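Local coordinates for mannan endo-1,6-alpha-mannosidase (Chaetomium thermophilum, PDB 6RY0), which probably cleaves alpha-1,6-mannosidic linkages as a glycosyl hydrolase family 76 member, and is implicated in transferring GPI-anchored glycoproteins into the fungal cell wall, at residues A[366-374]-A[380-391]. Sequence-based numbering, arbitrary orientation.
Sequences GRRCGFYWK and DPSVDHTSGAGE. With CA (calcium ion), chain C.
The irregular chain 366-374 runs closest to 380-391 where the CA atoms of Phe371 and Glu391 are 5.4 Å apart, at the start of helix 389-401. Arg368 reaches across with its chain extended and CG anti to the backbone N (chi1 -175°). Its NH2 donates to Ser387 O at 3.0 Å, within the guanidinium plane but from above the carbonyl plane. NH1 forms a salt bridge to Asp380 OD1 at 3.0 Å; the hydrogen bond within it is weak, bent to 123° at the hydrogen; the guanidinium and carboxylate planes stand 83° apart. Pro381 CD sits over the centre of one guanidinium face. With an alanine here, Asp380 would probably lose its cationic mate, Ser387 O the NH2 donor and Pro381 the flat group over it. In this family 76 glycosidase, 380-391 also lends the backbone O of His385 to a calcium ion, which Asp73 OD1 and four waters bind as well. Asp380 OD1 closes an Asx turn by accepting from Ser382 N, so one oxygen serves both the turn and the salt bridge. At the other end, Tyr372 OH donates to the syn lone pair of Asp384 OD2 at 2.6 Å. The ring edge faces that oxygen. Glu391 CG packs on Phe371 CB at 3.7 Å. Cys369, in a disulfide with Cys360, shares water 4 with Gly388 through their carbonyl oxygens.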
# COMPACT_ATOMS: atom_id res chain seq x y z
N GLY A 366 -28.25 4.49 0.77
CA GLY A 366 -28.57 3.08 0.98
C GLY A 366 -27.41 2.14 0.69
O GLY A 366 -27.57 0.93 0.79
N ARG A 367 -26.24 2.69 0.35
CA ARG A 367 -25.08 1.87 0.01
C ARG A 367 -23.81 2.46 0.58
O ARG A 367 -22.72 1.99 0.23
CB ARG A 367 -24.98 1.68 -1.50
CG ARG A 367 -24.63 2.94 -2.25
CD ARG A 367 -24.79 2.77 -3.76
NE ARG A 367 -24.18 3.87 -4.45
CZ ARG A 367 -24.42 4.24 -5.70
NH1 ARG A 367 -25.39 3.68 -6.41
NH2 ARG A 367 -23.67 5.18 -6.25
N ARG A 368 -23.90 3.45 1.46
CA ARG A 368 -22.69 4.07 1.98
C ARG A 368 -21.94 3.06 2.84
O ARG A 368 -22.54 2.32 3.62
CB ARG A 368 -23.03 5.33 2.77
CG ARG A 368 -21.84 6.15 3.28
CD ARG A 368 -22.30 7.41 4.06
NE ARG A 368 -21.14 8.17 4.48
CZ ARG A 368 -21.01 9.02 5.48
NH1 ARG A 368 -21.95 9.22 6.39
NH2 ARG A 368 -19.80 9.59 5.61
N CYS A 369 -20.61 3.06 2.72
CA CYS A 369 -19.76 2.09 3.40
C CYS A 369 -19.11 2.67 4.65
O CYS A 369 -18.51 3.74 4.64
CB CYS A 369 -18.65 1.62 2.46
SG CYS A 369 -19.19 0.63 1.04
N GLY A 370 -19.18 1.87 5.72
CA GLY A 370 -18.41 2.12 6.92
C GLY A 370 -17.23 1.17 7.03
O GLY A 370 -16.83 0.51 6.07
N PHE A 371 -16.65 1.17 8.22
CA PHE A 371 -15.39 0.52 8.52
C PHE A 371 -15.53 -0.76 9.32
O PHE A 371 -14.62 -1.61 9.29
CB PHE A 371 -14.53 1.47 9.35
CG PHE A 371 -13.15 0.95 9.66
CD1 PHE A 371 -12.22 0.76 8.65
CD2 PHE A 371 -12.78 0.67 10.97
CE1 PHE A 371 -10.96 0.32 8.93
CE2 PHE A 371 -11.49 0.24 11.24
CZ PHE A 371 -10.60 0.04 10.22
N TYR A 372 -16.59 -0.89 10.10
CA TYR A 372 -16.66 -1.89 11.16
C TYR A 372 -17.29 -3.16 10.61
O TYR A 372 -18.41 -3.57 10.97
CB TYR A 372 -17.39 -1.30 12.40
CG TYR A 372 -16.61 -0.11 12.98
CD1 TYR A 372 -16.78 1.15 12.46
CD2 TYR A 372 -15.69 -0.28 13.99
CE1 TYR A 372 -16.06 2.23 12.92
CE2 TYR A 372 -14.96 0.79 14.48
CZ TYR A 372 -15.14 2.05 13.93
OH TYR A 372 -14.41 3.09 14.42
N TRP A 373 -16.55 -3.80 9.71
CA TRP A 373 -17.10 -4.92 8.96
C TRP A 373 -17.45 -6.09 9.87
O TRP A 373 -18.53 -6.68 9.76
CB TRP A 373 -16.13 -5.36 7.86
CG TRP A 373 -15.69 -4.30 6.91
CD1 TRP A 373 -16.15 -3.02 6.79
CD2 TRP A 373 -14.66 -4.45 5.94
NE1 TRP A 373 -15.45 -2.36 5.79
CE2 TRP A 373 -14.53 -3.21 5.26
CE3 TRP A 373 -13.84 -5.52 5.55
CZ2 TRP A 373 -13.62 -3.01 4.23
CZ3 TRP A 373 -12.93 -5.32 4.53
CH2 TRP A 373 -12.83 -4.06 3.88
N LYS A 374 -16.53 -6.44 10.76
CA LYS A 374 -16.78 -7.56 11.66
C LYS A 374 -18.06 -7.37 12.47
O LYS A 374 -18.78 -8.33 12.70
CB LYS A 374 -15.59 -7.77 12.57
CG LYS A 374 -15.77 -8.92 13.61
CD LYS A 374 -16.01 -10.34 13.01
CE LYS A 374 -16.20 -11.40 14.09
NZ LYS A 374 -17.51 -11.47 14.77
N ASP A 380 -21.56 5.28 10.82
CA ASP A 380 -21.26 6.47 10.05
C ASP A 380 -19.79 6.84 10.19
O ASP A 380 -19.28 6.97 11.30
CB ASP A 380 -22.13 7.62 10.56
CG ASP A 380 -22.19 8.76 9.60
OD1 ASP A 380 -21.14 9.29 9.23
OD2 ASP A 380 -23.27 9.07 9.10
N PRO A 381 -19.08 7.05 9.06
CA PRO A 381 -17.69 7.51 9.13
C PRO A 381 -17.47 8.76 9.95
O PRO A 381 -16.34 8.97 10.40
CB PRO A 381 -17.31 7.70 7.66
CG PRO A 381 -18.15 6.66 6.96
CD PRO A 381 -19.46 6.65 7.69
N SER A 382 -18.49 9.54 10.23
CA SER A 382 -18.31 10.71 11.06
C SER A 382 -17.83 10.32 12.48
O SER A 382 -17.19 11.15 13.13
CB SER A 382 -19.62 11.49 11.14
OG SER A 382 -20.60 10.75 11.87
N VAL A 383 -18.06 9.08 12.92
CA VAL A 383 -17.60 8.69 14.24
C VAL A 383 -16.09 8.71 14.30
O VAL A 383 -15.51 8.90 15.39
CB VAL A 383 -18.14 7.30 14.71
CG1 VAL A 383 -19.65 7.31 14.67
CG2 VAL A 383 -17.49 6.12 13.98
N ASP A 384 -15.43 8.50 13.16
CA ASP A 384 -13.98 8.56 13.09
C ASP A 384 -13.49 9.84 12.42
O ASP A 384 -12.34 9.94 12.03
CB ASP A 384 -13.43 7.30 12.44
CG ASP A 384 -13.67 6.08 13.30
OD1 ASP A 384 -13.40 6.12 14.52
OD2 ASP A 384 -14.16 5.05 12.77
N HIS A 385 -14.37 10.84 12.34
CA HIS A 385 -13.98 12.21 12.03
C HIS A 385 -13.45 12.41 10.62
O HIS A 385 -12.64 13.31 10.39
CB HIS A 385 -12.96 12.74 13.05
CG HIS A 385 -13.31 12.40 14.45
ND1 HIS A 385 -14.32 13.04 15.12
CD2 HIS A 385 -12.87 11.42 15.27
CE1 HIS A 385 -14.46 12.51 16.32
NE2 HIS A 385 -13.59 11.52 16.44
N THR A 386 -13.94 11.62 9.67
CA THR A 386 -13.66 11.86 8.27
C THR A 386 -14.93 11.71 7.46
O THR A 386 -15.94 11.17 7.94
CB THR A 386 -12.57 10.92 7.65
OG1 THR A 386 -13.17 9.72 7.18
CG2 THR A 386 -11.44 10.65 8.59
N SER A 387 -14.85 12.13 6.20
CA SER A 387 -15.94 11.97 5.27
C SER A 387 -16.17 10.54 4.81
O SER A 387 -17.22 10.27 4.24
CB SER A 387 -15.76 12.88 4.07
OG SER A 387 -14.55 12.52 3.41
N GLY A 388 -15.20 9.65 5.04
CA GLY A 388 -15.36 8.24 4.73
C GLY A 388 -14.63 7.72 3.50
O GLY A 388 -14.95 6.63 3.02
N ALA A 389 -13.64 8.46 2.99
CA ALA A 389 -12.95 8.01 1.79
C ALA A 389 -12.14 6.75 2.01
O ALA A 389 -12.06 5.92 1.11
CB ALA A 389 -12.04 9.12 1.26
N GLY A 390 -11.54 6.59 3.18
CA GLY A 390 -10.74 5.40 3.40
C GLY A 390 -11.57 4.14 3.48
O GLY A 390 -11.18 3.09 2.96
N GLU A 391 -12.75 4.25 4.10
CA GLU A 391 -13.68 3.14 4.17
C GLU A 391 -14.13 2.74 2.77
O GLU A 391 -14.20 1.56 2.42
CB GLU A 391 -14.90 3.53 5.03
CG GLU A 391 -14.60 3.81 6.50
CD GLU A 391 -14.23 5.23 6.84
OE1 GLU A 391 -13.62 5.95 6.01
OE2 GLU A 391 -14.52 5.61 8.00
CA CA C . -11.88 15.60 9.93
O HOH W 1 -18.98 8.16 3.34
O HOH W 2 -18.52 12.05 7.72
O HOH W 3 -24.34 8.32 6.62
O HOH W 4 -17.60 5.81 3.03
O HOH W 5 -9.70 16.50 9.58
O HOH W 6 -12.16 17.65 8.57
O HOH W 7 -14.06 15.93 9.48
O HOH W 8 -10.20 14.61 10.67